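Long-range contacts in oxidized polyvinyl alcohol hydrolase (Pseudomonas sp. VM15C, PDB 3WWC), which hydrolyses beta-diketones such as nonane-4,6-dione and cleaves oxidized polyvinyl alcohol in the second step of its degradation: residues 43-49 and 146-152; 62-68 and 94-100; 312-316 and 336-342. The protein carries 1 engineered substitution. All blocks are in the same frame, centred on the assembly; numbering follows the deposited sequence.

Contact 1 of 3, residues 43-49 and 146-152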
loop_
_atom_site.group_PDB
_atom_site.type_symbol
_atom_site.label_atom_id
_atom_site.label_comp_id
_atom_site.label_asym_id
_atom_site.label_seq_id
_atom_site.Cartn_x
_atom_site.Cartn_y
_atom_site.Cartn_z
ATOM N N HIS A 43 -4.644 15.499 13.083
ATOM C CA HIS A 43 -5.346 14.231 13.054
ATOM C C HIS A 43 -4.968 13.371 14.260
ATOM O O HIS A 43 -3.815 13.048 14.453
ATOM C CB HIS A 43 -5.020 13.441 11.757
ATOM C CG HIS A 43 -5.887 12.229 11.576
ATOM N ND1 HIS A 43 -7.218 12.317 11.216
ATOM C CD2 HIS A 43 -5.651 10.927 11.834
ATOM C CE1 HIS A 43 -7.758 11.114 11.263
ATOM N NE2 HIS A 43 -6.827 10.250 11.630
ATOM N N LYS A 44 -5.958 12.972 15.050
ATOM C CA LYS A 44 -5.726 12.115 16.229
ATOM C C LYS A 44 -4.571 12.560 17.141
ATOM O O LYS A 44 -3.767 11.744 17.572
ATOM C CB LYS A 44 -5.527 10.653 15.803
ATOM C CG LYS A 44 -6.860 10.000 15.308
ATOM C CD LYS A 44 -6.648 8.538 14.862
ATOM C CE LYS A 44 -7.973 7.893 14.469
ATOM N NZ LYS A 44 -7.765 6.483 13.980
ATOM N N GLY A 45 -4.491 13.860 17.405
ATOM C CA GLY A 45 -3.436 14.377 18.259
ATOM C C GLY A 45 -2.069 14.551 17.614
ATOM O O GLY A 45 -1.106 14.933 18.291
ATOM N N MET A 46 -1.952 14.217 16.336
ATOM C CA MET A 46 -0.682 14.391 15.623
ATOM C C MET A 46 -0.829 15.524 14.622
ATOM O O MET A 46 -1.943 15.933 14.313
ATOM C CB MET A 46 -0.337 13.109 14.851
ATOM C CG MET A 46 -0.140 11.891 15.770
ATOM S SD MET A 46 0.257 10.356 14.784
ATOM C CE MET A 46 1.750 10.546 14.574
ATOM N N LYS A 47 0.302 16.043 14.151
ATOM C CA LYS A 47 0.321 17.065 13.118
ATOM C C LYS A 47 0.996 16.354 11.972
ATOM O O LYS A 47 2.149 15.922 12.097
ATOM C CB LYS A 47 1.185 18.209 13.504
ATOM C CG LYS A 47 0.738 18.647 14.838
ATOM C CD LYS A 47 -0.181 19.730 14.728
ATOM C CE LYS A 47 0.558 20.878 15.396
ATOM N NZ LYS A 47 -0.323 22.020 15.737
ATOM N N ARG A 48 0.270 16.265 10.866
ATOM C CA ARG A 48 0.741 15.554 9.693
ATOM C C ARG A 48 0.985 16.433 8.477
ATOM O O ARG A 48 0.519 17.572 8.402
ATOM C CB ARG A 48 -0.301 14.470 9.335
ATOM C CG ARG A 48 -0.674 13.570 10.455
ATOM C CD ARG A 48 0.508 12.727 10.975
ATOM N NE ARG A 48 1.177 11.934 9.937
ATOM C CZ ARG A 48 0.906 10.652 9.718
ATOM N NH1 ARG A 48 -0.006 9.997 10.461
ATOM N NH2 ARG A 48 1.543 10.035 8.729
ATOM N N ALA A 49 1.693 15.892 7.485
ATOM C CA ALA A 49 1.963 16.627 6.281
ATOM C C ALA A 49 1.720 15.746 5.081
ATOM O O ALA A 49 1.773 14.505 5.175
ATOM C CB ALA A 49 3.431 17.127 6.241
ATOM N N GLU A 146 -7.871 0.407 13.000
ATOM C CA GLU A 146 -7.092 0.667 11.784
ATOM C C GLU A 146 -5.807 1.387 12.064
ATOM O O GLU A 146 -4.829 1.227 11.328
ATOM C CB GLU A 146 -7.930 1.483 10.787
ATOM C CG GLU A 146 -8.240 2.893 11.270
ATOM C CD GLU A 146 -9.163 3.656 10.314
ATOM O OE1 GLU A 146 -9.015 3.499 9.092
ATOM O OE2 GLU A 146 -10.046 4.421 10.785
ATOM N N GLY A 147 -5.765 2.175 13.130
ATOM C CA GLY A 147 -4.539 2.936 13.392
ATOM C C GLY A 147 -4.583 4.342 12.816
ATOM O O GLY A 147 -5.356 4.611 11.911
ATOM N N PRO A 148 -3.673 5.218 13.241
ATOM C CA PRO A 148 -3.697 6.600 12.775
ATOM C C PRO A 148 -3.257 6.931 11.371
ATOM O O PRO A 148 -3.555 8.011 10.919
ATOM C CB PRO A 148 -2.908 7.369 13.853
ATOM C CG PRO A 148 -2.088 6.329 14.556
ATOM C CD PRO A 148 -2.714 4.973 14.334
ATOM N N ASP A 149 -2.559 6.027 10.678
ATOM C CA ASP A 149 -2.236 6.356 9.315
ATOM C C ASP A 149 -3.448 6.070 8.422
ATOM O O ASP A 149 -3.781 6.905 7.570
ATOM C CB ASP A 149 -1.018 5.524 8.816
ATOM C CG ASP A 149 0.286 6.267 8.994
ATOM O OD1 ASP A 149 0.276 7.516 9.040
ATOM O OD2 ASP A 149 1.349 5.619 9.069
ATOM N N SER A 150 -4.080 4.900 8.591
ATOM C CA SER A 150 -5.244 4.579 7.776
ATOM C C SER A 150 -6.299 5.676 7.894
ATOM O O SER A 150 -6.880 6.104 6.881
ATOM C CB SER A 150 -5.783 3.195 8.189
ATOM O OG SER A 150 -6.958 2.848 7.459
ATOM N N SER A 151 -6.572 6.134 9.123
ATOM C CA SER A 151 -7.584 7.202 9.271
ATOM C C SER A 151 -7.102 8.557 8.762
ATOM O O SER A 151 -7.883 9.328 8.194
ATOM C CB SER A 151 -8.047 7.307 10.730
ATOM O OG SER A 151 -6.962 7.551 11.611
ATOM N N PHE A 152 -5.814 8.847 8.895
ATOM C CA PHE A 152 -5.299 10.111 8.406
ATOM C C PHE A 152 -5.469 10.167 6.913
ATOM O O PHE A 152 -5.859 11.186 6.383
ATOM C CB PHE A 152 -3.794 10.186 8.752
ATOM C CG PHE A 152 -3.004 11.156 7.921
ATOM C CD1 PHE A 152 -3.445 12.462 7.671
ATOM C CD2 PHE A 152 -1.775 10.754 7.390
ATOM C CE1 PHE A 152 -2.665 13.340 6.904
ATOM C CE2 PHE A 152 -0.999 11.649 6.625
ATOM C CZ PHE A 152 -1.449 12.947 6.384
HETATM O O HOH W 1 -10.285 5.325 13.214
HETATM O O HOH W 2 -2.136 10.617 12.219
#
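R48 and D149 form the salt bridge of this contact, and both terminal nitrogens of the arginine converge on one carboxylate oxygen. NH1 and NH2 of R48 lie 2.9 and 2.8 Å from D149 OD1, which sits within 1° of the guanidinium plane, while the carboxylate is turned 55° from that plane. Bends at chi2 and chi3 fold the arginine back over the ring of F152. The other carboxylate oxygen, OD2, is held by the backbone N of F130, and R48 NH2 also reaches the carbonyl of V101. A second polar cluster gathers at S151, whose OG is shared by H43 NE2 and K44 NZ, each 2.7 Å away. The histidine meets that hydroxyl at its ring edge; the extended lysine chain brings its amine in from the turn, and a water links the same amine to OE2 of E146, a carboxylate also paired with R190. Another water joins R48 NH1 to the carbonyl of P148. The elements so joined are a beta hairpin and the start of a helix: H43 to M46 make the type I' turn between strands 36-43 and 46-53 at the edge of the main sheet, and G147 is the N-cap of helix 148-160. Carbon contacts fill in around these polar groups. CA of F152 sits over one face of the H43 ring, 3.6 Å from its centroid, in a CH-pi contact. R48 CB makes another over the F152 ring, 3.8 Å from the centroid, and P148 CB packs against the aliphatic K44 CD.

Contact 2 of 3, residues 62-68 and 94-100; sequences APVWVPM and GYTVIAP
P63 lies across the ring of Y95 at about a right angle, its CG set over one face toward the rim and 3.8 Å from the ring centroid, a CH-pi contact. The tyrosine hydroxyl is bonded to D319 of helix 310-322. Next along the strands, W65 and V97 stand side by side and point the same way, with V97 CG2 at the edge of the indole, 4.1 Å from W65 CD1; the indole NE1 is held by N87. P67 comes at V97 crosswise, its CD 3.8 Å from V97 CG1, while its CB rests over a face of the W65 ring. V64 and T96 project from the other side of the sheet, where V64 CG1 meets the end of the I98 chain, CD1, at an oblique angle. V66 CG1, set opposite the backbone N (chi1 175°), comes to 3.7 Å from P100 CD, and M68 CG reaches the CG of the same proline. Between the two layers of side chains the backbones join in a parallel ladder: T96 N to P63 O (2.9 Å), W65 N to T96 O (3.0 Å) and I98 N to W65 O (2.9 Å). Beyond it the buried carbonyl of I98, without a hydrogen-bonding partner, faces CA of V66 in a CA-H...O contact. The strands belong to a beta-alpha-beta unit in the central sheet of an alpha/beta-hydrolase fold; its helix, 75-80, packs L79 on P67, V97 and A99. Helix 148-160 sets M156 on V66 and V160 on I98, while strand 170-176 continues the parallel sheet beyond strand 62-68.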
loop_
_atom_site.group_PDB
_atom_site.type_symbol
_atom_site.label_atom_id
_atom_site.label_comp_id
_atom_site.label_asym_id
_atom_site.label_seq_id
_atom_site.Cartn_x
_atom_site.Cartn_y
_atom_site.Cartn_z
ATOM N N ALA A 62 -11.165 14.250 -10.896
ATOM C CA ALA A 62 -10.011 13.468 -11.307
ATOM C C ALA A 62 -9.801 12.269 -10.433
ATOM O O ALA A 62 -10.118 12.308 -9.258
ATOM C CB ALA A 62 -8.799 14.334 -11.179
ATOM N N PRO A 63 -9.259 11.185 -10.999
ATOM C CA PRO A 63 -8.960 9.988 -10.203
ATOM C C PRO A 63 -7.753 10.434 -9.319
ATOM O O PRO A 63 -7.001 11.373 -9.663
ATOM C CB PRO A 63 -8.584 8.943 -11.259
ATOM C CG PRO A 63 -7.957 9.812 -12.424
ATOM C CD PRO A 63 -8.915 11.019 -12.437
ATOM N N VAL A 64 -7.621 9.752 -8.198
ATOM C CA VAL A 64 -6.630 10.052 -7.159
ATOM C C VAL A 64 -5.657 8.948 -6.980
ATOM O O VAL A 64 -6.022 7.760 -6.999
ATOM C CB VAL A 64 -7.369 10.319 -5.826
ATOM C CG1 VAL A 64 -6.406 10.320 -4.622
ATOM C CG2 VAL A 64 -8.073 11.714 -5.917
ATOM N N TRP A 65 -4.394 9.350 -6.795
ATOM C CA TRP A 65 -3.307 8.414 -6.512
ATOM C C TRP A 65 -2.644 8.879 -5.216
ATOM O O TRP A 65 -2.175 10.034 -5.134
ATOM C CB TRP A 65 -2.319 8.441 -7.681
ATOM C CG TRP A 65 -1.008 7.673 -7.465
ATOM C CD1 TRP A 65 0.243 8.113 -7.804
ATOM C CD2 TRP A 65 -0.832 6.305 -7.003
ATOM N NE1 TRP A 65 1.175 7.121 -7.593
ATOM C CE2 TRP A 65 0.541 6.003 -7.104
ATOM C CE3 TRP A 65 -1.713 5.314 -6.518
ATOM C CZ2 TRP A 65 1.072 4.752 -6.742
ATOM C CZ3 TRP A 65 -1.193 4.070 -6.159
ATOM C CH2 TRP A 65 0.183 3.797 -6.272
ATOM N N VAL A 66 -2.555 7.986 -4.225
ATOM C CA VAL A 66 -1.932 8.265 -2.925
ATOM C C VAL A 66 -0.742 7.306 -2.823
ATOM O O VAL A 66 -0.880 6.178 -2.363
ATOM C CB VAL A 66 -2.967 8.009 -1.778
ATOM C CG1 VAL A 66 -2.347 8.171 -0.425
ATOM C CG2 VAL A 66 -4.110 9.006 -1.933
ATOM N N PRO A 67 0.443 7.757 -3.262
ATOM C CA PRO A 67 1.639 6.921 -3.220
ATOM C C PRO A 67 2.357 7.040 -1.896
ATOM O O PRO A 67 2.459 8.138 -1.303
ATOM C CB PRO A 67 2.476 7.496 -4.365
ATOM C CG PRO A 67 2.144 8.991 -4.306
ATOM C CD PRO A 67 0.672 8.988 -4.065
ATOM N N MET A 68 2.872 5.901 -1.445
ATOM C CA MET A 68 3.611 5.867 -0.174
ATOM C C MET A 68 4.989 5.303 -0.348
ATOM O O MET A 68 5.163 4.250 -0.965
ATOM C CB MET A 68 2.854 5.021 0.839
ATOM C CG MET A 68 1.557 5.697 1.198
ATOM S SD MET A 68 0.503 4.685 2.287
ATOM C CE MET A 68 -0.051 3.481 1.194
ATOM N N GLY A 94 -2.937 12.740 -15.561
ATOM C CA GLY A 94 -4.341 12.993 -15.232
ATOM C C GLY A 94 -4.839 12.497 -13.885
ATOM O O GLY A 94 -6.023 12.259 -13.722
ATOM N N TYR A 95 -3.944 12.356 -12.910
ATOM C CA TYR A 95 -4.339 11.938 -11.585
ATOM C C TYR A 95 -3.956 13.013 -10.605
ATOM O O TYR A 95 -2.918 13.638 -10.781
ATOM C CB TYR A 95 -3.599 10.643 -11.113
ATOM C CG TYR A 95 -3.994 9.420 -11.904
ATOM C CD1 TYR A 95 -3.528 9.243 -13.207
ATOM C CD2 TYR A 95 -4.881 8.511 -11.387
ATOM C CE1 TYR A 95 -3.973 8.169 -13.994
ATOM C CE2 TYR A 95 -5.326 7.425 -12.154
ATOM C CZ TYR A 95 -4.867 7.278 -13.453
ATOM O OH TYR A 95 -5.365 6.229 -14.167
ATOM N N THR A 96 -4.807 13.240 -9.622
ATOM C CA THR A 96 -4.425 14.167 -8.561
ATOM C C THR A 96 -3.670 13.290 -7.539
ATOM O O THR A 96 -4.192 12.310 -6.988
ATOM C CB THR A 96 -5.621 14.868 -7.972
ATOM O OG1 THR A 96 -6.033 15.859 -8.931
ATOM C CG2 THR A 96 -5.240 15.605 -6.710
ATOM N N VAL A 97 -2.399 13.616 -7.375
ATOM C CA VAL A 97 -1.486 12.857 -6.506
ATOM C C VAL A 97 -1.470 13.510 -5.129
ATOM O O VAL A 97 -1.245 14.712 -5.002
ATOM C CB VAL A 97 -0.084 12.844 -7.130
ATOM C CG1 VAL A 97 0.881 12.062 -6.220
ATOM C CG2 VAL A 97 -0.133 12.165 -8.504
ATOM N N ILE A 98 -1.767 12.720 -4.090
ATOM C CA ILE A 98 -1.855 13.231 -2.710
ATOM C C ILE A 98 -0.980 12.266 -1.927
ATOM O O ILE A 98 -1.384 11.125 -1.640
ATOM C CB ILE A 98 -3.302 13.196 -2.230
ATOM C CG1 ILE A 98 -4.228 13.942 -3.216
ATOM C CG2 ILE A 98 -3.356 13.848 -0.844
ATOM C CD1 ILE A 98 -5.705 13.777 -2.819
ATOM N N ALA A 99 0.235 12.725 -1.567
ATOM C CA ALA A 99 1.273 11.864 -0.989
ATOM C C ALA A 99 1.523 12.179 0.445
ATOM O O ALA A 99 2.015 13.268 0.773
ATOM C CB ALA A 99 2.573 12.107 -1.793
ATOM N N PRO A 100 1.231 11.250 1.332
ATOM C CA PRO A 100 1.438 11.504 2.761
ATOM C C PRO A 100 2.874 11.353 3.194
ATOM O O PRO A 100 3.603 10.524 2.669
ATOM C CB PRO A 100 0.574 10.426 3.441
ATOM C CG PRO A 100 0.661 9.231 2.416
ATOM C CD PRO A 100 0.572 9.932 1.068
#

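Contact 3 of 3, residues 312-316 and 336-342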
loop_
_atom_site.group_PDB
_atom_site.type_symbol
_atom_site.label_atom_id
_atom_site.label_comp_id
_atom_site.label_asym_id
_atom_site.label_seq_id
_atom_site.Cartn_x
_atom_site.Cartn_y
_atom_site.Cartn_z
ATOM N N GLU A 312 6.273 3.647 -17.668
ATOM C CA GLU A 312 5.274 2.866 -18.418
ATOM C C GLU A 312 4.486 2.000 -17.418
ATOM O O GLU A 312 3.276 1.859 -17.535
ATOM C CB GLU A 312 5.909 1.904 -19.429
ATOM C CG GLU A 312 6.539 2.590 -20.628
ATOM C CD GLU A 312 7.156 1.527 -21.532
ATOM O OE1 GLU A 312 6.516 0.480 -21.783
ATOM O OE2 GLU A 312 8.307 1.759 -21.958
ATOM N N PHE A 313 5.172 1.418 -16.433
ATOM C CA PHE A 313 4.482 0.597 -15.448
ATOM C C PHE A 313 3.512 1.420 -14.610
ATOM O O PHE A 313 2.365 1.032 -14.414
ATOM C CB PHE A 313 5.474 -0.116 -14.502
ATOM C CG PHE A 313 4.773 -0.867 -13.429
ATOM C CD1 PHE A 313 4.225 -2.111 -13.709
ATOM C CD2 PHE A 313 4.588 -0.273 -12.173
ATOM C CE1 PHE A 313 3.472 -2.798 -12.734
ATOM C CE2 PHE A 313 3.825 -0.961 -11.192
ATOM C CZ PHE A 313 3.287 -2.201 -11.495
ATOM N N ASN A 314 3.942 2.585 -14.130
ATOM C CA ASN A 314 3.085 3.424 -13.313
ATOM C C ASN A 314 1.835 3.805 -14.084
ATOM O O ASN A 314 0.723 3.774 -13.542
ATOM C CB ASN A 314 3.773 4.716 -12.848
ATOM C CG ASN A 314 4.892 4.494 -11.845
ATOM O OD1 ASN A 314 5.147 3.373 -11.413
ATOM N ND2 ASN A 314 5.561 5.599 -11.455
ATOM N N ARG A 315 1.999 4.163 -15.364
ATOM C CA ARG A 315 0.824 4.587 -16.156
ATOM C C ARG A 315 -0.090 3.398 -16.371
ATOM O O ARG A 315 -1.323 3.500 -16.217
ATOM C CB ARG A 315 1.261 5.080 -17.546
ATOM C CG ARG A 315 1.974 6.405 -17.526
ATOM C CD ARG A 315 2.232 6.920 -18.995
ATOM N NE ARG A 315 3.229 6.159 -19.733
ATOM C CZ ARG A 315 4.535 6.446 -19.766
ATOM N NH1 ARG A 315 5.037 7.472 -19.065
ATOM N NH2 ARG A 315 5.290 5.748 -20.584
ATOM N N TRP A 316 0.484 2.248 -16.728
ATOM C CA TRP A 316 -0.319 1.031 -16.966
ATOM C C TRP A 316 -1.049 0.606 -15.691
ATOM O O TRP A 316 -2.263 0.285 -15.714
ATOM C CB TRP A 316 0.579 -0.123 -17.450
ATOM C CG TRP A 316 -0.170 -1.413 -17.585
ATOM C CD1 TRP A 316 -1.019 -1.772 -18.614
ATOM C CD2 TRP A 316 -0.258 -2.456 -16.614
ATOM N NE1 TRP A 316 -1.622 -2.980 -18.332
ATOM C CE2 TRP A 316 -1.184 -3.418 -17.109
ATOM C CE3 TRP A 316 0.343 -2.684 -15.375
ATOM C CZ2 TRP A 316 -1.512 -4.565 -16.399
ATOM C CZ3 TRP A 316 0.012 -3.831 -14.674
ATOM C CH2 TRP A 316 -0.911 -4.757 -15.195
ATOM N N THR A 336 -5.366 -5.483 -19.646
ATOM C CA THR A 336 -4.601 -5.256 -20.871
ATOM C C THR A 336 -3.162 -5.644 -20.553
ATOM O O THR A 336 -2.793 -5.785 -19.380
ATOM C CB THR A 336 -4.607 -3.814 -21.352
ATOM O OG1 THR A 336 -3.962 -2.965 -20.388
ATOM C CG2 THR A 336 -6.047 -3.343 -21.603
ATOM N N GLN A 337 -2.350 -5.823 -21.593
ATOM C CA GLN A 337 -0.956 -6.252 -21.424
ATOM C C GLN A 337 -0.071 -5.232 -20.702
ATOM O O GLN A 337 -0.051 -4.070 -21.052
ATOM C CB GLN A 337 -0.358 -6.512 -22.822
ATOM C CG GLN A 337 0.986 -7.204 -22.862
ATOM C CD GLN A 337 1.378 -7.548 -24.285
ATOM O OE1 GLN A 337 0.732 -8.383 -24.945
ATOM N NE2 GLN A 337 2.425 -6.904 -24.775
ATOM N N PRO A 338 0.651 -5.677 -19.659
ATOM C CA PRO A 338 1.530 -4.737 -18.953
ATOM C C PRO A 338 2.786 -4.499 -19.804
ATOM O O PRO A 338 3.030 -5.183 -20.811
ATOM C CB PRO A 338 1.876 -5.493 -17.662
ATOM C CG PRO A 338 1.892 -6.961 -18.140
ATOM C CD PRO A 338 0.666 -7.022 -19.055
ATOM N N PRO A 339 3.619 -3.552 -19.412
ATOM C CA PRO A 339 4.844 -3.255 -20.150
ATOM C C PRO A 339 5.771 -4.455 -20.110
ATOM O O PRO A 339 5.657 -5.343 -19.280
ATOM C CB PRO A 339 5.506 -2.142 -19.334
ATOM C CG PRO A 339 4.306 -1.512 -18.581
ATOM C CD PRO A 339 3.450 -2.679 -18.238
ATOM N N GLU A 340 6.773 -4.396 -20.976
ATOM C CA GLU A 340 7.788 -5.427 -20.983
ATOM C C GLU A 340 8.489 -5.432 -19.613
ATOM O O GLU A 340 8.777 -4.378 -19.070
ATOM C CB GLU A 340 8.815 -5.116 -22.082
ATOM C CG GLU A 340 9.743 -6.286 -22.286
ATOM C CD GLU A 340 10.791 -6.063 -23.379
ATOM O OE1 GLU A 340 11.621 -6.997 -23.551
ATOM O OE2 GLU A 340 10.785 -4.975 -24.031
ATOM N N GLY A 341 8.703 -6.625 -19.082
ATOM C CA GLY A 341 9.348 -6.775 -17.777
ATOM C C GLY A 341 8.370 -7.199 -16.703
ATOM O O GLY A 341 8.792 -7.441 -15.561
ATOM N N TYR A 342 7.088 -7.316 -17.058
ATOM C CA TYR A 342 6.026 -7.693 -16.102
ATOM C C TYR A 342 5.134 -8.771 -16.669
ATOM O O TYR A 342 4.862 -8.794 -17.895
ATOM C CB TYR A 342 5.096 -6.477 -15.770
ATOM C CG TYR A 342 5.869 -5.293 -15.256
ATOM C CD1 TYR A 342 6.104 -5.140 -13.903
ATOM C CD2 TYR A 342 6.497 -4.416 -16.138
ATOM C CE1 TYR A 342 6.974 -4.144 -13.456
ATOM C CE2 TYR A 342 7.366 -3.440 -15.718
ATOM C CZ TYR A 342 7.605 -3.317 -14.360
ATOM O OH TYR A 342 8.525 -2.422 -13.910
HETATM O O HOH W 3 6.946 -2.098 -22.770
#
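W316 has P338 over one face of its indole: CB stands 3.6 Å from the centroid of the six-membered ring, almost on the ring normal, and CA lies above the middle of the bicycle. At the edge, NE1 donates to T336 OG1 at 3.1 Å, a bent bond with the hydroxyl 16° out of the ring plane, and weakly to the T336 carbonyl. The ring of Y342 has F313 CD1 over the centre of one face and the carbonyl O of P339 in plane at its edge; the two aromatic rings form an offset stack, centroids 4.5 Å apart and planes inclined by 26°. The hydroxyl of Y342 is hydrogen-bonded to the carbonyl of L308. In F313 and W316 alike CG lies opposite the backbone N (chi1 175°), which sends both rings out on the same side of helix 310-322. Onto that side folds the irregular segment leading to strand 343-346, an edge strand of the main sheet, and P339 to Y342 form a type II turn. Replacing W316 by an alanine removes the indole, which is likely to leave a gap beside P338 and T336 OG1 without its N-H donor. P339 packs on the helix, its CD 3.9 Å from W316 CG and its CG against the backbone N of F313, and its CB lies near OE1 of E312. A water completes the outer margin, bridging E312 OE1 to the backbone N of E340.

In the fold
From the N terminus, the chain passes the hairpin turn of contact 1, and that contact closes only when helix 148-160 begins. Within this long loop lies contact 2, which opens at strand 62-68 and closes at 96-100 after the crossover through helix 75-80. The nested pair touches where F152 CE2 packs on P100 CB, at 3.8 Å, and strands 46-53 and 96-100 are neighbours in the sheet. Contact 3 follows in series, a short closure tying helix 310-322 to the approach of edge strand 343-346. Its centre is about 33 Å from that of contact 1, across the chain's centre, and about 19 Å from that of contact 2.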